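Local coordinates for RPA0582 (Rhodopseudomonas palustris, PDB 3HHL), which is of unknown function but belongs to the DUF1330 family, whose members share the dimeric alpha-beta-barrel fold, at residues K10-F13 with A14-R17; A99-V102 with E103-R106; N19-E22 with G23-M27. One frame throughout, in Å; residues are numbered along the deposited sequence.

Interaction 1: residues K10-F13 with A14-R17; sequences KEVF and AQFR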
# COMPACT_ATOMS: atom_id res chain seq x y z
N LYS C 10 7.25 17.89 10.87
CA LYS C 10 8.39 17.81 11.82
C LYS C 10 8.12 16.76 12.91
O LYS C 10 8.99 15.99 13.30
CB LYS C 10 8.60 19.15 12.56
CG LYS C 10 9.05 20.39 11.78
CD LYS C 10 9.23 21.70 12.72
CE LYS C 10 8.07 22.02 13.77
NZ LYS C 10 6.83 22.70 13.19
N GLU C 11 6.92 16.80 13.44
CA GLU C 11 6.55 16.00 14.61
C GLU C 11 6.61 14.51 14.30
O GLU C 11 7.13 13.72 15.09
CB GLU C 11 5.14 16.30 15.06
CG GLU C 11 4.93 17.70 15.54
CD GLU C 11 3.64 17.84 16.36
OE1 GLU C 11 2.78 16.92 16.34
OE2 GLU C 11 3.48 18.89 17.03
N VAL C 12 6.04 14.14 13.17
CA VAL C 12 6.01 12.76 12.72
C VAL C 12 7.39 12.26 12.31
O VAL C 12 7.75 11.11 12.58
CB VAL C 12 4.98 12.61 11.60
CG1 VAL C 12 5.06 11.23 10.92
CG2 VAL C 12 3.57 12.88 12.18
N PHE C 13 8.19 13.11 11.69
CA PHE C 13 9.57 12.68 11.40
C PHE C 13 10.37 12.46 12.70
O PHE C 13 11.26 11.61 12.75
CB PHE C 13 10.28 13.66 10.49
CG PHE C 13 11.52 13.10 9.88
CD1 PHE C 13 11.45 12.25 8.83
CD2 PHE C 13 12.76 13.41 10.37
CE1 PHE C 13 12.59 11.70 8.27
CE2 PHE C 13 13.90 12.87 9.80
CZ PHE C 13 13.80 12.00 8.75
N ALA C 14 10.04 13.20 13.74
CA ALA C 14 10.66 13.00 15.04
C ALA C 14 10.30 11.58 15.54
O ALA C 14 11.15 10.83 16.03
CB ALA C 14 10.24 14.09 16.06
N GLN C 15 9.03 11.22 15.38
CA GLN C 15 8.57 9.90 15.74
C GLN C 15 9.29 8.78 14.98
O GLN C 15 9.54 7.74 15.55
CB GLN C 15 7.07 9.79 15.51
CG GLN C 15 6.23 10.37 16.65
CD GLN C 15 4.75 10.44 16.32
OE1 GLN C 15 4.37 10.62 15.17
NE2 GLN C 15 3.90 10.31 17.33
N PHE C 16 9.57 9.01 13.70
CA PHE C 16 10.31 8.09 12.84
C PHE C 16 11.70 7.86 13.42
O PHE C 16 12.08 6.73 13.62
CB PHE C 16 10.38 8.70 11.44
CG PHE C 16 11.09 7.87 10.43
CD1 PHE C 16 10.42 6.92 9.71
CD2 PHE C 16 12.42 8.10 10.15
CE1 PHE C 16 11.10 6.15 8.77
CE2 PHE C 16 13.09 7.34 9.23
CZ PHE C 16 12.44 6.36 8.54
N ARG C 17 12.42 8.93 13.73
CA ARG C 17 13.74 8.85 14.32
C ARG C 17 13.70 8.21 15.71
O ARG C 17 14.60 7.45 16.09
CB ARG C 17 14.35 10.25 14.42
CG ARG C 17 14.62 10.94 13.06
CD ARG C 17 15.22 12.34 13.24
NE ARG C 17 14.27 13.26 13.83
CZ ARG C 17 14.27 14.57 13.65
NH1 ARG C 17 15.20 15.12 12.88
NH2 ARG C 17 13.35 15.31 14.25
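F13 meets F16 and R17 one turn further along helix 10-18, an amphipathic helix that lies against the sheet of a ferredoxin-like subunit of the dimeric alpha-beta-barrel type. The two phenylalanine rings are nearly parallel, with planes at 18°. They are slid apart, so they barely overlap, and their centroids lie 5.5 Å from each other. The nearest ring atoms are F13 CE1 and F16 CD2, 4.1 Å apart. In both residues CG stands anti to the backbone N (chi1 -164° for F13), which sends the two rings off the helix in similar directions. R17 comes at F13 crosswise. This holds for one of its two deposited conformers, so the detail is tentative. Its chain bends at chi3, and CD lies 3.7 Å from F13 CE2. F13 CD2 then sits over one face of the guanidinium, toward its rim, with the two planes 67° apart. On another side of the helix, Q15 reaches back to V12, and its OE1 is 3.8 Å from V12 CG2. F13 and F16 also pack on helix 98-106, and F16 reaches strand 25-33 and forms a cation-pi contact with R128. V12, F13, Q15 and F16 all touch the neighbouring subunit. Backbone bonds run along the helix, from A14 N to K10 O onward, and the last runs from R17 N to F13 O at 3.1 Å.

Interaction 2: residues A99-V102 with E103-R106; sequences AAFV and EMIR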
# COMPACT_ATOMS: atom_id res chain seq x y z
N ALA C 99 18.71 4.93 10.32
CA ALA C 99 19.79 5.88 10.17
C ALA C 99 20.13 6.05 8.69
O ALA C 99 20.47 7.15 8.26
CB ALA C 99 21.02 5.47 11.01
N ALA C 100 20.02 4.98 7.90
CA ALA C 100 20.39 5.10 6.49
C ALA C 100 19.43 6.07 5.84
O ALA C 100 19.82 6.91 5.03
CB ALA C 100 20.37 3.76 5.79
N PHE C 101 18.16 5.96 6.20
CA PHE C 101 17.14 6.76 5.61
C PHE C 101 17.27 8.21 6.03
O PHE C 101 17.02 9.10 5.23
CB PHE C 101 15.76 6.24 6.03
CG PHE C 101 14.62 6.94 5.37
CD1 PHE C 101 14.09 6.47 4.19
CD2 PHE C 101 14.09 8.08 5.91
CE1 PHE C 101 13.03 7.14 3.56
CE2 PHE C 101 13.04 8.75 5.28
CZ PHE C 101 12.52 8.27 4.13
N VAL C 102 17.64 8.46 7.28
CA VAL C 102 17.84 9.83 7.74
C VAL C 102 19.04 10.46 7.01
O VAL C 102 19.00 11.64 6.56
CB VAL C 102 17.97 9.88 9.28
CG1 VAL C 102 18.47 11.23 9.76
CG2 VAL C 102 16.66 9.55 9.92
N GLU C 103 20.09 9.68 6.81
CA GLU C 103 21.26 10.21 6.18
C GLU C 103 20.92 10.64 4.75
O GLU C 103 21.39 11.68 4.28
CB GLU C 103 22.41 9.19 6.21
CG GLU C 103 23.08 9.06 7.58
CD GLU C 103 23.60 10.37 8.10
OE1 GLU C 103 24.13 11.17 7.29
OE2 GLU C 103 23.48 10.60 9.33
N MSE C 104 20.09 9.86 4.08
CA MSE C 104 19.66 10.19 2.72
C MSE C 104 18.89 11.50 2.71
O MSE C 104 19.06 12.37 1.84
CB MSE C 104 18.76 9.09 2.16
CG MSE C 104 17.98 9.49 0.90
SE MSE C 104 17.02 8.03 0.07
CE MSE C 104 15.41 8.18 1.17
N ILE C 105 17.99 11.62 3.67
CA ILE C 105 17.16 12.79 3.76
C ILE C 105 17.99 14.03 4.06
O ILE C 105 17.61 15.14 3.70
CB ILE C 105 16.05 12.54 4.81
CG1 ILE C 105 14.85 11.99 4.08
CG2 ILE C 105 15.67 13.80 5.63
CD1 ILE C 105 13.58 12.09 4.95
N ARG C 106 19.13 13.84 4.72
CA ARG C 106 19.97 14.98 5.05
C ARG C 106 20.98 15.32 3.99
O ARG C 106 21.55 16.40 4.03
CB ARG C 106 20.70 14.73 6.35
CG ARG C 106 19.77 14.66 7.54
CD ARG C 106 20.59 14.36 8.74
NE ARG C 106 19.85 14.35 10.00
CZ ARG C 106 20.42 14.07 11.16
NH1 ARG C 106 21.72 13.78 11.20
NH2 ARG C 106 19.70 14.05 12.27
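E103 bonds its N to A99 O (2.9 Å), one helical turn back. Its CG folds back over the same carbonyl, 3.3 Å from A99 O. M104, a selenomethionine, follows with its N bonded to A100 O. Its chain bends at chi3 (86°) and brings the CE methyl to F101 CE1, 3.5 Å away. I105 bonds its N to F101 O and sets CD1 beside F101 CE2, so the ring of F101 is met by M104 at CE1 and by I105 at CE2. This is the inner face of helix 98-106, which lies on the four-stranded antiparallel sheet of the alpha-beta barrel. There F101 meets Y95 edge-to-face and also touches F16, I25 and M27. A leucine in place of F101 would probably leave the M104 methyl and I105 CD1 without the broad surface they share, opening a gap toward the sheet. R106 comes last, its N bonded to V102 O at 2.9 Å. Its extended chain runs alongside V102, pointing the same way. V102 CG1 lies over one face of the guanidinium, toward the rim, 3.4 Å from R106 NE. A bound sulfate ion, probably from the crystallisation liquor, lies next to the R106 side chain.

Interaction 3: residues N19-E22 with G23-M27; sequences NDRE and GPIHM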
# COMPACT_ATOMS: atom_id res chain seq x y z
N ASN C 19 11.84 5.86 16.83
CA ASN C 19 11.76 4.45 16.70
C ASN C 19 12.92 3.90 15.86
O ASN C 19 12.80 3.66 14.66
CB ASN C 19 10.45 4.03 16.10
CG ASN C 19 10.29 2.54 16.14
OD1 ASN C 19 11.15 1.82 16.72
ND2 ASN C 19 9.24 2.06 15.56
N ASP C 20 14.05 3.69 16.52
CA ASP C 20 15.25 3.35 15.80
C ASP C 20 15.66 1.91 16.01
O ASP C 20 16.83 1.60 16.04
CB ASP C 20 16.36 4.30 16.25
CG ASP C 20 16.74 4.10 17.67
OD1 ASP C 20 15.98 3.55 18.46
OD2 ASP C 20 17.85 4.50 18.00
N ARG C 21 14.70 1.01 16.11
CA ARG C 21 15.01 -0.40 16.37
C ARG C 21 15.84 -0.95 15.22
O ARG C 21 15.61 -0.63 14.06
CB ARG C 21 13.75 -1.25 16.59
CG ARG C 21 12.97 -1.67 15.30
CD ARG C 21 12.49 -0.53 14.43
NE ARG C 21 11.85 -0.99 13.19
CZ ARG C 21 12.50 -1.40 12.09
NH1 ARG C 21 11.81 -1.77 11.03
NH2 ARG C 21 13.82 -1.47 12.05
N GLU C 22 16.80 -1.79 15.56
CA GLU C 22 17.65 -2.37 14.54
C GLU C 22 16.80 -3.27 13.60
O GLU C 22 15.94 -4.07 14.04
CB GLU C 22 18.82 -3.14 15.17
CG GLU C 22 19.85 -3.65 14.20
CD GLU C 22 21.17 -3.99 14.87
OE1 GLU C 22 21.59 -3.28 15.83
OE2 GLU C 22 21.81 -4.98 14.44
N GLY C 23 17.07 -3.11 12.31
CA GLY C 23 16.51 -4.00 11.31
C GLY C 23 16.06 -3.19 10.12
O GLY C 23 15.88 -2.02 10.22
N PRO C 24 15.92 -3.82 8.97
CA PRO C 24 15.45 -3.13 7.79
C PRO C 24 14.11 -2.49 8.04
O PRO C 24 13.35 -2.95 8.89
CB PRO C 24 15.27 -4.26 6.78
CG PRO C 24 16.11 -5.32 7.23
CD PRO C 24 16.16 -5.25 8.70
N ILE C 25 13.87 -1.43 7.29
CA ILE C 25 12.62 -0.76 7.24
C ILE C 25 12.19 -0.85 5.80
O ILE C 25 13.02 -0.75 4.91
CB ILE C 25 12.68 0.73 7.67
CG1 ILE C 25 13.73 1.52 6.88
CG2 ILE C 25 13.04 0.81 9.12
CD1 ILE C 25 13.70 3.03 7.14
N HIS C 26 10.91 -1.10 5.59
CA HIS C 26 10.31 -1.10 4.27
C HIS C 26 9.39 0.07 4.16
O HIS C 26 8.52 0.26 5.00
CB HIS C 26 9.51 -2.39 4.04
CG HIS C 26 10.35 -3.52 3.57
ND1 HIS C 26 9.81 -4.74 3.21
CD2 HIS C 26 11.70 -3.65 3.46
CE1 HIS C 26 10.80 -5.56 2.89
NE2 HIS C 26 11.95 -4.92 3.03
N MSE C 27 9.57 0.83 3.12
CA MSE C 27 8.85 2.06 2.92
C MSE C 27 7.91 1.87 1.72
O MSE C 27 8.33 1.88 0.55
CB MSE C 27 9.83 3.17 2.68
CG MSE C 27 10.85 3.37 3.77
SE MSE C 27 10.10 3.82 5.47
CE MSE C 27 9.49 5.60 5.10
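R21 turns its guanidinium onto the backbone that follows it and bonds two successive carbonyls. NH1 donates to P24 O at 2.9 Å, nearly straight at 168°. NH2 donates to G23 O at 2.8 Å along a more bent path. Both oxygens lie close to the guanidinium plane, so the two bonds together fix how the group is turned. The carbonyls are used differently. The donor to P24 O is tilted from the carbonyl plane, while the donor to G23 O stands well above it and off the lone pairs. One face of the guanidinium meets I25 CG2, which is 3.4 Å from R21 NH1. The side chain gets there by folding: CG lies between the backbone N and the carbonyl carbon (chi1 79°), and the chain bends again at chi2. At the backbone angles of G23 a CB would run into E22 O, which by itself calls for glycine. Further out, R21 NE forms a salt bridge with an acidic side chain of the neighbouring subunit, which probably offsets the nearness of the like-charged R128, whose NH2 bonds N19 O. The site joins the end of helix 10-18 to the start of strand 25-33. That strand runs between strands 89-95 and 121-128, and I25 packs under helices 10-18 and 98-106.

Along the chain the order is interaction 1, interaction 3, interaction 2. Their centres are 12 to 14 Å apart, and each touches the other two. Interaction 1 lies on helix 10-18. Interaction 3 is the loop that leads from that helix into strand 25-33, an inner strand of the antiparallel sheet. Interaction 2 lies on helix 98-106, which packs beside helix 10-18 on the same face of the sheet. F13 CE1 lies 3.5 Å from I105 CD1, and F16 CE2 lies 3.6 Å from F101 CD2. I25 CD1 packs on both F16 and F101. The three contacts thus share one apolar core, and residues of each also touch the second subunit.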